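Local coordinates for antifreeze protein (Uncultured bacterium, PDB 6EIO) that binds ice, probably through two of its faces, acting as a bacterial antifreeze protein, at residues 53-58 and 75-80; 119-124 and 146-151; 191-196 and 209-214. All coordinates share one frame; numbering follows the deposited sequence. Where two conformers were deposited one is given.

Contact 1: 53-58 and 75-80; sequences TGDLGL and TLHIND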
# COMPACT_ATOMS: atom_id res chain seq x y z
N THR A 53 12.35 -6.61 -4.25
CA THR A 53 13.26 -5.72 -4.97
C THR A 53 12.97 -4.32 -4.45
O THR A 53 11.95 -3.71 -4.78
CB THR A 53 13.09 -5.78 -6.50
OG1 THR A 53 13.17 -7.14 -6.94
CG2 THR A 53 14.23 -5.02 -7.16
N GLY A 54 13.86 -3.83 -3.59
CA GLY A 54 13.64 -2.61 -2.84
C GLY A 54 14.20 -2.78 -1.45
O GLY A 54 14.62 -3.88 -1.09
N ASP A 55 14.22 -1.71 -0.66
CA ASP A 55 14.79 -1.84 0.67
C ASP A 55 13.74 -2.38 1.66
O ASP A 55 12.53 -2.29 1.43
CB ASP A 55 15.40 -0.50 1.10
CG ASP A 55 16.58 -0.07 0.21
OD1 ASP A 55 17.22 -0.95 -0.42
OD2 ASP A 55 16.87 1.15 0.17
N LEU A 56 14.24 -2.95 2.75
CA LEU A 56 13.43 -3.58 3.79
C LEU A 56 13.82 -2.96 5.12
O LEU A 56 15.00 -2.98 5.48
CB LEU A 56 13.68 -5.10 3.79
CG LEU A 56 13.06 -5.94 4.91
CD1 LEU A 56 11.55 -5.81 4.98
CD2 LEU A 56 13.44 -7.40 4.76
N GLY A 57 12.84 -2.42 5.85
CA GLY A 57 13.10 -1.74 7.10
C GLY A 57 12.32 -2.32 8.26
O GLY A 57 11.18 -2.78 8.11
N LEU A 58 12.93 -2.24 9.45
CA LEU A 58 12.29 -2.66 10.70
C LEU A 58 12.79 -1.75 11.81
O LEU A 58 14.00 -1.62 12.00
CB LEU A 58 12.62 -4.12 11.01
CG LEU A 58 12.10 -4.63 12.35
CD1 LEU A 58 10.58 -4.64 12.42
CD2 LEU A 58 12.66 -6.02 12.62
N THR A 75 18.55 -3.34 0.42
CA THR A 75 19.29 -3.20 1.66
C THR A 75 18.36 -3.35 2.85
O THR A 75 17.27 -2.77 2.89
CB THR A 75 20.06 -1.87 1.71
OG1 THR A 75 20.96 -1.83 0.60
CG2 THR A 75 20.87 -1.73 2.99
N LEU A 76 18.83 -4.13 3.82
CA LEU A 76 18.15 -4.37 5.08
C LEU A 76 18.56 -3.30 6.09
O LEU A 76 19.75 -3.13 6.40
CB LEU A 76 18.53 -5.75 5.61
CG LEU A 76 17.94 -6.14 6.96
CD1 LEU A 76 16.42 -6.10 6.94
CD2 LEU A 76 18.43 -7.53 7.35
N HIS A 77 17.57 -2.61 6.65
CA HIS A 77 17.76 -1.51 7.59
C HIS A 77 16.98 -1.81 8.86
O HIS A 77 15.75 -1.68 8.87
CB HIS A 77 17.26 -0.21 6.96
CG HIS A 77 18.08 0.27 5.81
ND1 HIS A 77 19.32 0.84 6.00
CD2 HIS A 77 17.85 0.31 4.47
CE1 HIS A 77 19.82 1.19 4.82
NE2 HIS A 77 18.95 0.90 3.88
N ILE A 78 17.68 -2.21 9.92
CA ILE A 78 17.06 -2.54 11.20
C ILE A 78 17.60 -1.58 12.25
O ILE A 78 18.79 -1.59 12.57
CB ILE A 78 17.31 -3.99 11.64
CG1 ILE A 78 16.81 -4.98 10.58
CG2 ILE A 78 16.63 -4.24 12.98
CD1 ILE A 78 17.12 -6.43 10.91
N ASN A 79 16.72 -0.73 12.77
CA ASN A 79 17.08 0.16 13.88
C ASN A 79 18.32 0.99 13.58
O ASN A 79 19.11 1.30 14.46
CB ASN A 79 17.21 -0.61 15.20
CG ASN A 79 15.88 -1.14 15.64
OD1 ASN A 79 14.87 -0.44 15.51
ND2 ASN A 79 15.84 -2.38 16.10
N ASP A 80 18.47 1.39 12.33
CA ASP A 80 19.56 2.23 11.91
C ASP A 80 19.04 3.62 11.53
O ASP A 80 17.85 3.93 11.66
CB ASP A 80 20.35 1.53 10.80
CG ASP A 80 19.61 1.44 9.48
OD1 ASP A 80 18.39 1.68 9.45
OD2 ASP A 80 20.29 1.12 8.46
O HOH W 1 19.66 -1.00 -1.74

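Contact 2: 119-124 and 146-151; sequences PGLYKS and IFVIQI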
# COMPACT_ATOMS: atom_id res chain seq x y z
N PRO A 119 -9.76 9.65 -10.19
CA PRO A 119 -8.84 10.32 -9.25
C PRO A 119 -9.57 11.05 -8.14
O PRO A 119 -10.66 11.60 -8.33
CB PRO A 119 -8.06 11.28 -10.15
CG PRO A 119 -8.07 10.59 -11.50
CD PRO A 119 -9.47 10.03 -11.58
N GLY A 120 -8.92 11.12 -6.99
CA GLY A 120 -9.42 11.91 -5.88
C GLY A 120 -9.28 11.20 -4.55
O GLY A 120 -8.34 10.41 -4.35
N LEU A 121 -10.19 11.53 -3.64
CA LEU A 121 -10.14 11.15 -2.24
C LEU A 121 -11.37 10.31 -1.92
O LEU A 121 -12.51 10.70 -2.24
CB LEU A 121 -10.15 12.42 -1.38
CG LEU A 121 -10.07 12.21 0.14
CD1 LEU A 121 -8.81 11.49 0.55
CD2 LEU A 121 -10.17 13.56 0.84
N TYR A 122 -11.13 9.17 -1.28
CA TYR A 122 -12.16 8.21 -0.91
C TYR A 122 -12.05 7.91 0.57
O TYR A 122 -10.94 7.80 1.10
CB TYR A 122 -11.97 6.91 -1.69
CG TYR A 122 -12.16 7.08 -3.18
CD1 TYR A 122 -11.10 7.45 -4.01
CD2 TYR A 122 -13.41 6.93 -3.75
CE1 TYR A 122 -11.28 7.62 -5.37
CE2 TYR A 122 -13.61 7.10 -5.10
CZ TYR A 122 -12.54 7.43 -5.92
OH TYR A 122 -12.78 7.57 -7.26
N LYS A 123 -13.20 7.72 1.21
CA LYS A 123 -13.23 7.41 2.64
C LYS A 123 -14.17 6.24 2.90
O LYS A 123 -15.36 6.29 2.56
CB LYS A 123 -13.68 8.61 3.45
CG LYS A 123 -13.76 8.35 4.93
CD LYS A 123 -14.13 9.61 5.70
CE LYS A 123 -13.92 9.43 7.19
NZ LYS A 123 -12.50 9.07 7.53
N SER A 124 -13.64 5.22 3.56
CA SER A 124 -14.40 4.09 4.06
C SER A 124 -14.47 4.17 5.58
O SER A 124 -13.44 4.20 6.26
CB SER A 124 -13.74 2.77 3.65
OG SER A 124 -14.51 1.67 4.10
N ILE A 146 -3.71 11.48 -8.75
CA ILE A 146 -3.49 10.90 -7.43
C ILE A 146 -4.81 10.32 -6.90
O ILE A 146 -5.89 10.91 -7.07
CB ILE A 146 -2.94 11.96 -6.45
CG1 ILE A 146 -1.58 12.50 -6.92
CG2 ILE A 146 -2.87 11.44 -5.02
CD1 ILE A 146 -0.45 11.50 -6.87
N PHE A 147 -4.70 9.16 -6.24
CA PHE A 147 -5.81 8.46 -5.63
C PHE A 147 -5.46 8.18 -4.18
O PHE A 147 -4.45 7.52 -3.92
CB PHE A 147 -6.07 7.12 -6.35
CG PHE A 147 -6.15 7.18 -7.86
CD1 PHE A 147 -5.00 7.24 -8.63
CD2 PHE A 147 -7.39 7.10 -8.52
CE1 PHE A 147 -5.07 7.21 -10.02
CE2 PHE A 147 -7.45 7.06 -9.90
CZ PHE A 147 -6.29 7.12 -10.65
N VAL A 148 -6.29 8.67 -3.25
CA VAL A 148 -6.06 8.48 -1.82
C VAL A 148 -7.29 7.80 -1.23
O VAL A 148 -8.40 8.31 -1.39
CB VAL A 148 -5.80 9.81 -1.10
CG1 VAL A 148 -5.63 9.59 0.41
CG2 VAL A 148 -4.58 10.51 -1.69
N ILE A 149 -7.08 6.68 -0.53
CA ILE A 149 -8.18 5.94 0.09
C ILE A 149 -7.93 5.84 1.58
O ILE A 149 -6.90 5.30 2.02
CB ILE A 149 -8.37 4.55 -0.53
CG1 ILE A 149 -8.64 4.68 -2.02
CG2 ILE A 149 -9.54 3.86 0.16
CD1 ILE A 149 -8.59 3.37 -2.74
N GLN A 150 -8.87 6.37 2.36
CA GLN A 150 -8.83 6.38 3.82
C GLN A 150 -9.72 5.26 4.32
O GLN A 150 -10.89 5.17 3.91
CB GLN A 150 -9.38 7.69 4.37
CG GLN A 150 -8.64 8.92 3.86
CD GLN A 150 -9.35 10.21 4.19
OE1 GLN A 150 -10.59 10.26 4.24
NE2 GLN A 150 -8.59 11.25 4.40
N ILE A 151 -9.21 4.40 5.20
CA ILE A 151 -9.93 3.21 5.63
C ILE A 151 -9.95 3.15 7.15
O ILE A 151 -8.91 3.01 7.79
CB ILE A 151 -9.32 1.93 5.03
CG1 ILE A 151 -9.30 2.04 3.50
CG2 ILE A 151 -10.09 0.71 5.49
CD1 ILE A 151 -8.35 1.09 2.85

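Contact 3: 191-196 and 209-214; sequences KGTVIA and EGRALA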
# COMPACT_ATOMS: atom_id res chain seq x y z
N LYS A 191 -1.57 -3.21 -5.78
CA LYS A 191 -0.76 -2.09 -6.22
C LYS A 191 -0.99 -0.90 -5.30
O LYS A 191 -2.09 -0.72 -4.76
CB LYS A 191 -1.11 -1.64 -7.65
CG LYS A 191 -0.90 -2.68 -8.74
CD LYS A 191 -1.17 -2.03 -10.10
CE LYS A 191 -1.03 -2.97 -11.29
NZ LYS A 191 0.36 -3.47 -11.48
N GLY A 192 0.05 -0.08 -5.19
CA GLY A 192 0.00 1.16 -4.44
C GLY A 192 0.77 1.07 -3.13
O GLY A 192 1.34 0.04 -2.75
N THR A 193 0.76 2.19 -2.41
CA THR A 193 1.42 2.30 -1.12
C THR A 193 0.39 2.08 -0.02
O THR A 193 -0.55 2.86 0.11
CB THR A 193 2.10 3.67 -0.99
OG1 THR A 193 3.17 3.75 -1.92
CG2 THR A 193 2.66 3.87 0.40
N VAL A 194 0.58 1.01 0.74
CA VAL A 194 -0.29 0.65 1.86
C VAL A 194 0.39 1.11 3.14
O VAL A 194 1.50 0.67 3.43
CB VAL A 194 -0.55 -0.87 1.89
CG1 VAL A 194 -1.43 -1.22 3.07
CG2 VAL A 194 -1.16 -1.34 0.58
N ILE A 195 -0.25 2.02 3.87
CA ILE A 195 0.29 2.52 5.13
C ILE A 195 -0.69 2.11 6.22
O ILE A 195 -1.78 2.69 6.31
CB ILE A 195 0.52 4.03 5.14
CG1 ILE A 195 1.13 4.53 3.83
CG2 ILE A 195 1.39 4.37 6.34
CD1 ILE A 195 1.33 6.03 3.80
N ALA A 196 -0.32 1.11 7.00
CA ALA A 196 -1.19 0.55 8.03
C ALA A 196 -0.69 0.94 9.41
O ALA A 196 0.52 0.95 9.68
CB ALA A 196 -1.26 -0.97 7.95
N GLU A 209 3.08 -4.26 -6.41
CA GLU A 209 3.82 -3.20 -7.07
C GLU A 209 3.45 -1.94 -6.28
O GLU A 209 2.33 -1.43 -6.41
CB GLU A 209 3.43 -3.03 -8.54
CG GLU A 209 4.05 -1.70 -9.10
CD GLU A 209 3.57 -1.25 -10.47
OE1 GLU A 209 2.84 -2.00 -11.14
OE2 GLU A 209 3.98 -0.12 -10.85
N GLY A 210 4.35 -1.50 -5.40
CA GLY A 210 3.95 -0.54 -4.38
C GLY A 210 4.85 -0.69 -3.16
O GLY A 210 6.04 -0.99 -3.30
N ARG A 211 4.25 -0.46 -1.99
CA ARG A 211 4.98 -0.55 -0.73
C ARG A 211 4.03 -1.06 0.33
O ARG A 211 2.85 -0.68 0.36
CB ARG A 211 5.51 0.81 -0.25
CG ARG A 211 6.39 1.50 -1.26
CD ARG A 211 6.87 2.83 -0.72
NE ARG A 211 7.65 3.54 -1.71
CZ ARG A 211 7.13 4.19 -2.74
NH1 ARG A 211 5.80 4.24 -2.89
NH2 ARG A 211 7.92 4.82 -3.60
N ALA A 212 4.57 -1.85 1.26
CA ALA A 212 3.84 -2.32 2.43
C ALA A 212 4.51 -1.71 3.65
O ALA A 212 5.60 -2.14 4.04
CB ALA A 212 3.85 -3.83 2.50
N LEU A 213 3.87 -0.68 4.23
CA LEU A 213 4.47 0.14 5.29
C LEU A 213 3.60 -0.01 6.54
O LEU A 213 2.53 0.61 6.63
CB LEU A 213 4.56 1.60 4.83
CG LEU A 213 5.24 1.82 3.48
CD1 LEU A 213 5.23 3.29 3.11
CD2 LEU A 213 6.66 1.26 3.43
N ALA A 214 4.04 -0.84 7.48
CA ALA A 214 3.34 -1.07 8.72
C ALA A 214 4.02 -0.27 9.83
O ALA A 214 5.22 -0.39 10.05
CB ALA A 214 3.33 -2.56 9.07

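Contact 1: 53-58 and 75-80
Strands 55-58 and 76-78 run parallel, their axes 4.7 Å apart at closest and inclined by 12°, with Leu56, Gly57 and Leu58 beside Leu76, His77 and Ile78. Backbone hydrogen bonds join them, Leu56 and Leu58 each giving and taking one, as in His77 N to Leu56 O (2.8 Å). Before the first bridge a side chain replaces the backbone acceptor: Asp55, with CG beside its backbone N (chi1 -64°), lies alongside Thr75, and Asp55 OD1 accepts Thr75 N at 2.9 Å, from 38° above the carboxylate plane. A water donates to Asp55 OD1 (2.8 Å) and bonds Thr75 OG1. On one face Leu56 CD2 lies beside Leu76 CD1 at 3.9 Å, and both leucines touch Ile64 of strand 63-65, Leu56 buried and Leu76 at the exposed end of the beta-solenoid. On the other face the His77 ring has Asp55 CB at its edge. His77 ND1 bonds Asp80 OD2 in the ring plane, on the syn lone pair (2.7 Å), while Asp80 OD1 caps Ala83 N of helix 81-99. With Asp55 OD2 also 4.3 Å from His77 NE2, outside bonding contact, two carboxylates would tend to favour the protonated imidazole.

Contact 2: 119-124 and 146-151
Gln150 turns CG anti to its carbonyl carbon (chi1 -58°), whereas Lys123 on the adjoining strand sends CG anti to its backbone N (chi1 179°), and the two chains cross over the same face of the sheet. This is a parallel strand pair of the ice-binding beta-solenoid, 120-124 on 147-151, on the wall that helix 81-99 lies along; its ladder of backbone bonds passes back and forth from Gly120 N on Ile146 O onward. Lys123 runs past the amide oxygen, its CB 3.6 Å from Gln150 OE1, and the final bend at chi4 (59°) leaves Lys123 NZ 4.0 Å from that oxygen, beyond hydrogen-bonding distance. Gln150 NE2 is gripped by Ala97 O and Arg100 O, at the helix end and just past it, which fixes the turn of the amide. On the same face Leu121 CD1 meets Val148 CG1 at 3.7 Å and Gln150 NE2 at 3.9 Å. The opposite face, buried, carries Tyr122 and Phe147 among smaller and branched residues. Tyr122 presents its ring edge to Val148 O and its hydroxyl to Thr118 O, while its CB packs on Ile149 CG1 (4.0 Å). Pro119 CG touches Phe147 CE2 (3.9 Å), Pro119 CB sits over the ring's rim, and Phe137 meets that ring edge-to-face. At the far end Ser124 N donates to Gln150 O almost straight, at 2.8 Å, while Ser124 OG turns to Ser126 O.

Contact 3: 191-196 and 209-214
Gly192 and Gly210 come together at the tightest point of the contact, where Gly210 CA lies 3.1 Å from Gly192 O. A beta carbon on Gly210 would collide with that oxygen, and at the backbone angles of either residue one would also press on the carbonyl oxygen of the residue before. The chain turns a corner here, and in the next bond Arg211 N meets Gly192 O (3.0 Å) from 39° above the carbonyl plane. Beyond the corner the ladder is regular and buried: Val194 N donates to Arg211 O, Leu213 N to Val194 O (2.8 Å) and Ala196 N to Leu213 O. These paired turns belong to neighbouring coils of the ice-binding beta-solenoid, along one wall of which helix 81-99 lies. Val194, Ala196, Ala212 and Ala214 face the interior, where Ile200 is covered by Val194 and both alanines of strand 211-214. Toward the helix, Leu213 CD1 packs crosswise on Thr193 CG2 (3.8 Å), with Ile90 beyond it. The methyl takes that place because Thr193 holds OG1 beside its backbone N (chi1 -67°), where Thr193 OG1 accepts from Arg211 NH1 at 2.8 Å. The oxygen lies in the guanidinium plane, at its edge, although the N-H is well off straight (134°); Arg211 NH2 is bound by Asn34 O. Before the corner the packing gives way to a more exposed side. There Lys191, bent only at its last torsion, crosses the extended Glu209, and Lys191 NZ makes a salt bridge to Glu209 OE1 (2.9 Å), met nearly end-on, while Glu209 OE2 accepts from Leu230 N.

All three contacts are parallel strand pairs on the solenoid wall that helix 81-99 follows. Strand 36-40 separates contact 1 from contact 3, and strand 174-178 separates contact 3 from contact 2; contacts 1 and 2 lie on opposite sides of the chain's centre, their own centres about 28 Å apart. The helix links them: its start is capped at contact 1, its middle packs on contact 3, and its end meets contact 2. Contact 1 is the partly exposed one, with carboxylates, a histidine and a bridging water. Contact 2 is buried, with aromatic and branched residues on one face and a glutamine tied to the helix end on the other. Contact 3, central and buried, combines small interior residues with glycine corners and charged side chains.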